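PDB 6KSU: Alpha/beta hydrolase from Streptomyces albidoflavus, which probably catalyses head-to-tail macrolactam formation that releases cyclic non-ribosomal peptides, as a stand-alone cyclase related to penicillin-binding proteins and serine beta-lactamases. Local coordinates for residues P226-R234 with L348-P356; T127-T135 with D306-R314. One frame throughout, in Å; residues are numbered along the deposited sequence.

Contact 1. Residues P226-R234 with L348-P356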
loop_
_atom_site.group_PDB
_atom_site.type_symbol
_atom_site.label_atom_id
_atom_site.label_comp_id
_atom_site.label_asym_id
_atom_site.label_seq_id
_atom_site.Cartn_x
_atom_site.Cartn_y
_atom_site.Cartn_z
ATOM N N PRO A 226 2.526 -17.157 16.263
ATOM C CA PRO A 226 1.679 -17.921 15.342
ATOM C C PRO A 226 1.265 -17.024 14.182
ATOM O O PRO A 226 0.871 -15.869 14.371
ATOM C CB PRO A 226 0.487 -18.349 16.206
ATOM C CG PRO A 226 0.477 -17.417 17.357
ATOM C CD PRO A 226 1.917 -17.050 17.602
ATOM N N VAL A 227 1.422 -17.550 12.974
ATOM C CA VAL A 227 1.192 -16.793 11.756
ATOM C C VAL A 227 0.130 -17.497 10.930
ATOM O O VAL A 227 -0.042 -18.722 11.002
ATOM C CB VAL A 227 2.488 -16.627 10.937
ATOM C CG1 VAL A 227 3.364 -15.603 11.585
ATOM C CG2 VAL A 227 3.211 -17.971 10.843
ATOM N N ALA A 228 -0.568 -16.703 10.115
ATOM C CA ALA A 228 -1.524 -17.222 9.166
ATOM C C ALA A 228 -0.828 -17.492 7.855
ATOM O O ALA A 228 -0.000 -16.699 7.408
ATOM C CB ALA A 228 -2.674 -16.240 8.947
ATOM N N GLU A 229 -1.175 -18.615 7.242
ATOM C CA GLU A 229 -0.795 -18.896 5.870
ATOM C C GLU A 229 -1.842 -18.353 4.897
ATOM O O GLU A 229 -2.996 -18.077 5.261
ATOM C CB GLU A 229 -0.621 -20.400 5.662
ATOM C CG GLU A 229 -0.263 -21.160 6.923
ATOM C CD GLU A 229 0.423 -22.473 6.615
ATOM O OE1 GLU A 229 0.558 -23.318 7.529
ATOM O OE2 GLU A 229 0.835 -22.657 5.451
ATOM N N GLY A 230 -1.398 -18.168 3.642
ATOM C CA GLY A 230 -2.282 -17.743 2.573
ATOM C C GLY A 230 -2.963 -18.915 1.849
ATOM O O GLY A 230 -2.481 -20.049 1.843
ATOM N N HIS A 231 -4.099 -18.609 1.223
ATOM C CA HIS A 231 -4.999 -19.609 0.679
ATOM C C HIS A 231 -5.634 -19.069 -0.591
ATOM O O HIS A 231 -5.802 -17.859 -0.750
ATOM C CB HIS A 231 -6.103 -20.005 1.685
ATOM C CG HIS A 231 -5.585 -20.543 2.991
ATOM N ND1 HIS A 231 -4.951 -19.753 3.932
ATOM C CD2 HIS A 231 -5.608 -21.795 3.511
ATOM C CE1 HIS A 231 -4.610 -20.495 4.973
ATOM N NE2 HIS A 231 -5.000 -21.737 4.744
ATOM N N ALA A 232 -5.969 -19.984 -1.502
ATOM C CA ALA A 232 -6.633 -19.652 -2.757
ATOM C C ALA A 232 -7.409 -20.865 -3.248
ATOM O O ALA A 232 -6.930 -21.996 -3.145
ATOM C CB ALA A 232 -5.638 -19.224 -3.837
ATOM N N LEU A 233 -8.597 -20.622 -3.789
ATOM C CA LEU A 233 -9.388 -21.705 -4.368
ATOM C C LEU A 233 -8.701 -22.273 -5.602
ATOM O O LEU A 233 -8.345 -21.538 -6.524
ATOM C CB LEU A 233 -10.786 -21.215 -4.728
ATOM C CG LEU A 233 -11.900 -21.884 -3.939
ATOM C CD1 LEU A 233 -13.248 -21.413 -4.438
ATOM C CD2 LEU A 233 -11.770 -23.409 -4.030
ATOM N N ARG A 234 -8.490 -23.574 -5.607
ATOM C CA ARG A 234 -7.982 -24.259 -6.779
ATOM C C ARG A 234 -9.126 -24.854 -7.596
ATOM O O ARG A 234 -10.207 -25.134 -7.076
ATOM C CB ARG A 234 -6.997 -25.345 -6.371
ATOM C CG ARG A 234 -5.652 -24.775 -6.026
ATOM C CD ARG A 234 -4.688 -25.894 -5.811
ATOM N NE ARG A 234 -5.256 -26.857 -4.879
ATOM C CZ ARG A 234 -4.742 -27.109 -3.687
ATOM N NH1 ARG A 234 -3.648 -26.474 -3.299
ATOM N NH2 ARG A 234 -5.317 -27.993 -2.889
ATOM N N LEU A 348 -8.469 -4.745 8.733
ATOM C CA LEU A 348 -8.958 -6.057 8.343
ATOM C C LEU A 348 -7.766 -6.851 7.849
ATOM O O LEU A 348 -6.993 -6.344 7.023
ATOM C CB LEU A 348 -10.036 -5.937 7.254
ATOM C CG LEU A 348 -10.568 -7.224 6.650
ATOM C CD1 LEU A 348 -11.388 -7.952 7.662
ATOM C CD2 LEU A 348 -11.349 -6.960 5.370
ATOM N N THR A 349 -7.580 -8.063 8.385
ATOM C CA THR A 349 -6.649 -9.014 7.789
ATOM C C THR A 349 -7.429 -10.229 7.305
ATOM O O THR A 349 -8.425 -10.623 7.916
ATOM C CB THR A 349 -5.514 -9.428 8.739
ATOM O OG1 THR A 349 -6.015 -10.022 9.957
ATOM C CG2 THR A 349 -4.633 -8.218 9.075
ATOM N N ALA A 350 -7.006 -10.779 6.169
ATOM C CA ALA A 350 -7.636 -11.970 5.630
ATOM C C ALA A 350 -6.548 -12.806 4.991
ATOM O O ALA A 350 -5.553 -12.275 4.498
ATOM C CB ALA A 350 -8.755 -11.633 4.634
ATOM N N ASN A 351 -6.732 -14.121 5.022
ATOM C CA ASN A 351 -5.702 -15.023 4.540
ATOM C C ASN A 351 -6.223 -15.940 3.431
ATOM O O ASN A 351 -5.738 -17.059 3.275
ATOM C CB ASN A 351 -5.073 -15.819 5.699
ATOM C CG ASN A 351 -6.001 -16.902 6.302
ATOM O OD1 ASN A 351 -7.226 -16.790 6.272
ATOM N ND2 ASN A 351 -5.396 -17.940 6.885
ATOM N N SER A 352 -7.152 -15.457 2.606
ATOM C CA SER A 352 -7.416 -16.109 1.322
ATOM C C SER A 352 -7.548 -15.059 0.214
ATOM O O SER A 352 -7.771 -13.877 0.472
ATOM C CB SER A 352 -8.670 -16.988 1.360
ATOM O OG SER A 352 -9.821 -16.174 1.356
ATOM N N THR A 353 -7.429 -15.508 -1.038
ATOM C CA THR A 353 -7.576 -14.600 -2.167
ATOM C C THR A 353 -8.922 -13.877 -2.171
ATOM O O THR A 353 -9.062 -12.876 -2.876
ATOM C CB THR A 353 -7.366 -15.360 -3.497
ATOM O OG1 THR A 353 -8.126 -16.573 -3.501
ATOM C CG2 THR A 353 -5.906 -15.712 -3.679
ATOM N N ALA A 354 -9.902 -14.321 -1.387
ATOM C CA ALA A 354 -11.175 -13.609 -1.323
ATOM C C ALA A 354 -11.147 -12.398 -0.396
ATOM O O ALA A 354 -12.141 -11.655 -0.343
ATOM C CB ALA A 354 -12.293 -14.551 -0.875
ATOM N N GLY A 355 -10.057 -12.196 0.346
ATOM C CA GLY A 355 -9.881 -11.014 1.168
ATOM C C GLY A 355 -10.329 -9.706 0.543
ATOM O O GLY A 355 -11.088 -8.941 1.152
ATOM N N PRO A 356 -9.866 -9.414 -0.680
ATOM C CA PRO A 356 -10.289 -8.161 -1.331
ATOM C C PRO A 356 -11.788 -8.015 -1.500
ATOM O O PRO A 356 -12.307 -6.915 -1.278
ATOM C CB PRO A 356 -9.570 -8.223 -2.682
ATOM C CG PRO A 356 -8.324 -8.954 -2.353
ATOM C CD PRO A 356 -8.768 -10.049 -1.427
#
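The side chains of Asn351 and His231 each give one hydrogen bond across this contact, and a backbone bond adds a third. The site lies where strand 344-350 of the antiparallel sheet of the beta-lactamase-like domain ends and the chain turns into helix 355-365. Asn351 gives ND2 to Glu229 O, 2.9 Å away. The bond is bent at the hydrogen (130°), and Glu229 O stands out of the amide plane. The same ND2 also reaches Leu64 O, so two carbonyls hold the amide. The chi1 of Asn351 (72°) sets CG between its backbone N and carbonyl carbon, which brings ND2 to Glu229 O.

The His231 ring lies alongside this amide, the two planes 63° apart. Its ND1 donates to Asn351 O (2.9 Å), which lies a little out of the ring plane. NE2 on the far edge bonds to Val67 N, so both ring nitrogens have partners, which fixes the rotation of the ring. Further along, Thr353 N donates to His231 O (2.9 Å). Ser352 CA also lies 3.2 Å from His231 O, a CA-H...O contact. Ser352 to Gly355 form a type I beta turn, and Ser352 OG accepts a weak capping bond from Ala354 N. Phe79 of strand 79-80 packs on Ala228 and Asn351. At the outer end, the methyl CB of Ala232 meets Thr353 CG2 at 3.5 Å.

Contact 2. Residues T127-T135 with D306-R314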
loop_
_atom_site.group_PDB
_atom_site.type_symbol
_atom_site.label_atom_id
_atom_site.label_comp_id
_atom_site.label_asym_id
_atom_site.label_seq_id
_atom_site.Cartn_x
_atom_site.Cartn_y
_atom_site.Cartn_z
ATOM N N THR A 127 14.402 13.265 -1.915
ATOM C CA THR A 127 14.316 13.454 -0.474
ATOM C C THR A 127 13.474 12.380 0.215
ATOM O O THR A 127 12.568 11.770 -0.368
ATOM C CB THR A 127 13.741 14.829 -0.155
ATOM O OG1 THR A 127 12.402 14.923 -0.645
ATOM C CG2 THR A 127 14.611 15.928 -0.817
ATOM N N VAL A 128 13.780 12.175 1.496
ATOM C CA VAL A 128 12.922 11.361 2.358
ATOM C C VAL A 128 11.451 11.760 2.201
ATOM O O VAL A 128 10.573 10.901 2.070
ATOM C CB VAL A 128 13.400 11.468 3.824
ATOM C CG1 VAL A 128 12.398 10.824 4.782
ATOM C CG2 VAL A 128 14.767 10.819 3.971
ATOM N N ARG A 129 11.158 13.062 2.172
ATOM C CA ARG A 129 9.764 13.475 2.008
ATOM C C ARG A 129 9.167 12.961 0.697
ATOM O O ARG A 129 8.002 12.540 0.659
ATOM C CB ARG A 129 9.641 14.996 2.066
ATOM C CG ARG A 129 8.190 15.475 2.168
ATOM C CD ARG A 129 8.050 16.955 1.831
ATOM N NE ARG A 129 8.820 17.784 2.763
ATOM C CZ ARG A 129 8.514 17.961 4.051
ATOM N NH1 ARG A 129 7.445 17.373 4.585
ATOM N NH2 ARG A 129 9.280 18.738 4.811
ATOM N N GLN A 130 9.944 13.010 -0.394
ATOM C CA GLN A 130 9.456 12.487 -1.662
ATOM C C GLN A 130 9.329 10.974 -1.635
ATOM O O GLN A 130 8.428 10.425 -2.270
ATOM C CB GLN A 130 10.383 12.902 -2.804
ATOM C CG GLN A 130 10.477 14.411 -3.013
ATOM C CD GLN A 130 11.665 14.801 -3.873
ATOM O OE1 GLN A 130 12.642 14.062 -3.969
ATOM N NE2 GLN A 130 11.592 15.975 -4.495
ATOM N N LEU A 131 10.261 10.284 -0.969
ATOM C CA LEU A 131 10.158 8.834 -0.870
ATOM C C LEU A 131 8.867 8.436 -0.158
ATOM O O LEU A 131 8.073 7.650 -0.687
ATOM C CB LEU A 131 11.380 8.254 -0.157
ATOM C CG LEU A 131 12.737 8.315 -0.876
ATOM C CD1 LEU A 131 13.790 7.730 0.050
ATOM C CD2 LEU A 131 12.732 7.566 -2.170
ATOM N N LEU A 132 8.607 9.042 0.998
ATOM C CA LEU A 132 7.401 8.738 1.766
ATOM C C LEU A 132 6.141 8.854 0.919
ATOM O O LEU A 132 5.177 8.092 1.111
ATOM C CB LEU A 132 7.289 9.691 2.972
ATOM C CG LEU A 132 7.902 9.349 4.348
ATOM C CD1 LEU A 132 7.402 8.022 4.922
ATOM C CD2 LEU A 132 9.384 9.329 4.357
ATOM N N SER A 133 6.136 9.796 -0.021
ATOM C CA SER A 133 4.944 10.191 -0.749
ATOM C C SER A 133 4.906 9.602 -2.144
ATOM O O SER A 133 3.983 9.902 -2.906
ATOM C CB SER A 133 4.854 11.724 -0.814
ATOM O OG SER A 133 6.004 12.290 -1.427
ATOM N N HIS A 134 5.900 8.788 -2.491
ATOM C CA HIS A 134 6.003 8.190 -3.817
ATOM C C HIS A 134 6.148 9.260 -4.901
ATOM O O HIS A 134 5.652 9.116 -6.022
ATOM C CB HIS A 134 4.813 7.267 -4.112
ATOM C CG HIS A 134 4.671 6.137 -3.138
ATOM N ND1 HIS A 134 5.432 4.987 -3.213
ATOM C CD2 HIS A 134 3.868 5.985 -2.059
ATOM C CE1 HIS A 134 5.111 4.182 -2.220
ATOM N NE2 HIS A 134 4.156 4.760 -1.510
ATOM N N THR A 135 6.827 10.354 -4.593
ATOM C CA THR A 135 7.025 11.401 -5.586
ATOM C C THR A 135 8.500 11.574 -5.902
ATOM O O THR A 135 8.932 12.663 -6.268
ATOM C CB THR A 135 6.431 12.727 -5.114
ATOM O OG1 THR A 135 6.921 13.029 -3.809
ATOM C CG2 THR A 135 4.918 12.685 -5.099
ATOM N N ASP A 306 -7.303 9.480 -3.782
ATOM C CA ASP A 306 -7.449 10.900 -4.092
ATOM C C ASP A 306 -6.232 11.730 -3.698
ATOM O O ASP A 306 -6.004 12.793 -4.284
ATOM C CB ASP A 306 -8.699 11.443 -3.417
ATOM C CG ASP A 306 -9.932 10.754 -3.898
ATOM O OD1 ASP A 306 -10.081 10.661 -5.134
ATOM O OD2 ASP A 306 -10.735 10.286 -3.061
ATOM N N GLY A 307 -5.436 11.267 -2.745
ATOM C CA GLY A 307 -4.204 11.950 -2.402
ATOM C C GLY A 307 -3.305 11.018 -1.628
ATOM O O GLY A 307 -3.752 9.994 -1.098
ATOM N N TRP A 308 -2.026 11.377 -1.563
ATOM C CA TRP A 308 -1.066 10.622 -0.769
ATOM C C TRP A 308 -0.280 11.578 0.108
ATOM O O TRP A 308 0.112 12.667 -0.331
ATOM C CB TRP A 308 -0.097 9.823 -1.634
ATOM C CG TRP A 308 0.203 8.473 -1.068
ATOM C CD1 TRP A 308 1.107 8.166 -0.094
ATOM C CD2 TRP A 308 -0.417 7.231 -1.447
ATOM N NE1 TRP A 308 1.086 6.808 0.160
ATOM C CE2 TRP A 308 0.163 6.217 -0.662
ATOM C CE3 TRP A 308 -1.389 6.883 -2.394
ATOM C CZ2 TRP A 308 -0.192 4.882 -0.795
ATOM C CZ3 TRP A 308 -1.749 5.561 -2.516
ATOM C CH2 TRP A 308 -1.158 4.573 -1.716
ATOM N N GLY A 309 -0.036 11.156 1.333
ATOM C CA GLY A 309 0.768 11.931 2.255
ATOM C C GLY A 309 2.082 11.231 2.529
ATOM O O GLY A 309 2.735 10.748 1.607
ATOM N N LEU A 310 2.491 11.152 3.788
ATOM C CA LEU A 310 3.702 10.419 4.148
ATOM C C LEU A 310 3.259 9.077 4.731
ATOM O O LEU A 310 2.978 8.962 5.917
ATOM C CB LEU A 310 4.552 11.222 5.124
ATOM C CG LEU A 310 4.732 12.705 4.767
ATOM C CD1 LEU A 310 5.561 13.442 5.834
ATOM C CD2 LEU A 310 5.368 12.863 3.389
ATOM N N GLY A 311 3.176 8.062 3.877
ATOM C CA GLY A 311 2.814 6.728 4.306
ATOM C C GLY A 311 1.337 6.488 4.515
ATOM O O GLY A 311 0.967 5.398 4.955
ATOM N N LEU A 312 0.490 7.476 4.253
ATOM C CA LEU A 312 -0.955 7.312 4.208
ATOM C C LEU A 312 -1.486 7.839 2.880
ATOM O O LEU A 312 -1.003 8.854 2.373
ATOM C CB LEU A 312 -1.624 8.050 5.344
ATOM C CG LEU A 312 -1.441 7.493 6.762
ATOM C CD1 LEU A 312 -1.601 8.629 7.748
ATOM C CD2 LEU A 312 -2.441 6.365 7.048
ATOM N N MET A 313 -2.477 7.152 2.326
ATOM C CA MET A 313 -3.288 7.662 1.230
ATOM C C MET A 313 -4.609 8.214 1.770
ATOM O O MET A 313 -5.024 7.904 2.890
ATOM C CB MET A 313 -3.569 6.558 0.190
ATOM C CG MET A 313 -4.708 5.591 0.584
ATOM S SD MET A 313 -4.775 4.112 -0.446
ATOM C CE MET A 313 -6.031 3.136 0.363
ATOM N N ARG A 314 -5.287 9.010 0.937
ATOM C CA ARG A 314 -6.566 9.629 1.265
ATOM C C ARG A 314 -7.647 9.175 0.286
ATOM O O ARG A 314 -7.437 9.206 -0.934
ATOM C CB ARG A 314 -6.444 11.157 1.229
ATOM C CG ARG A 314 -7.752 11.892 1.418
ATOM C CD ARG A 314 -7.516 13.378 1.578
ATOM N NE ARG A 314 -6.988 13.990 0.359
ATOM C CZ ARG A 314 -7.731 14.326 -0.687
ATOM N NH1 ARG A 314 -9.040 14.094 -0.676
ATOM N NH2 ARG A 314 -7.163 14.879 -1.751
HETATM O O HOH W 1 2.862 4.590 1.161
#
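The edge of the His134 imidazole points at the face of the Trp308 indole in a T-shaped pair, and one water ties the two rings together. The planes are nearly perpendicular, at 88°. His134 CD2 makes the touch, 3.7 Å from Trp308 NE1 and toward the rim of the indole. Water 1 lies in the imidazole plane, 3.0 Å from His134 NE2, and accepts from Trp308 NE1 at 3.0 Å. Met313 CB and Leu312 C cover the opposite indole face.

His134 leaves helix 128-132 through a Schellman motif, with positive phi. With chi1 at -59°, CG is anti to the carbonyl carbon, which places the CD2 edge against the indole.

Beside the rings, the helix end meets the turn between strands 307-308 and 313-315. Gly311 N gives a weak bond to Leu132 O (3.4 Å), which also bonds to Tyr179 OH. Ser133 CA makes a CA-H...O contact with Gly309 O at 3.3 Å. Leu310 fills the apolar side. Its CD2 sits 3.7 Å from Leu132 CB and also meets CG of Arg129; the NE of that arginine forms a salt bridge with Asp105.

Trp308 borders a set of residues (Ser83, Lys86, Tyr174) that fits the SxxK and tyrosine pattern of this family, probably the active site. Tyr174 stacks on His134, so the water joins the polar edges of two rings beside that probable site.

The two contacts lie at different places on one antiparallel sheet of the beta-lactamase-like domain, their centres 28 Å apart and their nearest atoms about 12 Å apart. Contact 1 sits at the end of strand 344-350, an inner strand, third from the 56-63 edge. Contact 2 uses strands 307-308 and 313-315, at one side of the sheet, and joins them to helix 128-132 of the helical part. Along the chain the order is 127-135, 226-234, 306-314, 348-356, so the pairings cross. The sheet is built from strands before and after a long section of helices and loops (46-63 and 307-350), so distant segments together build one domain, separate from the C-terminal barrel.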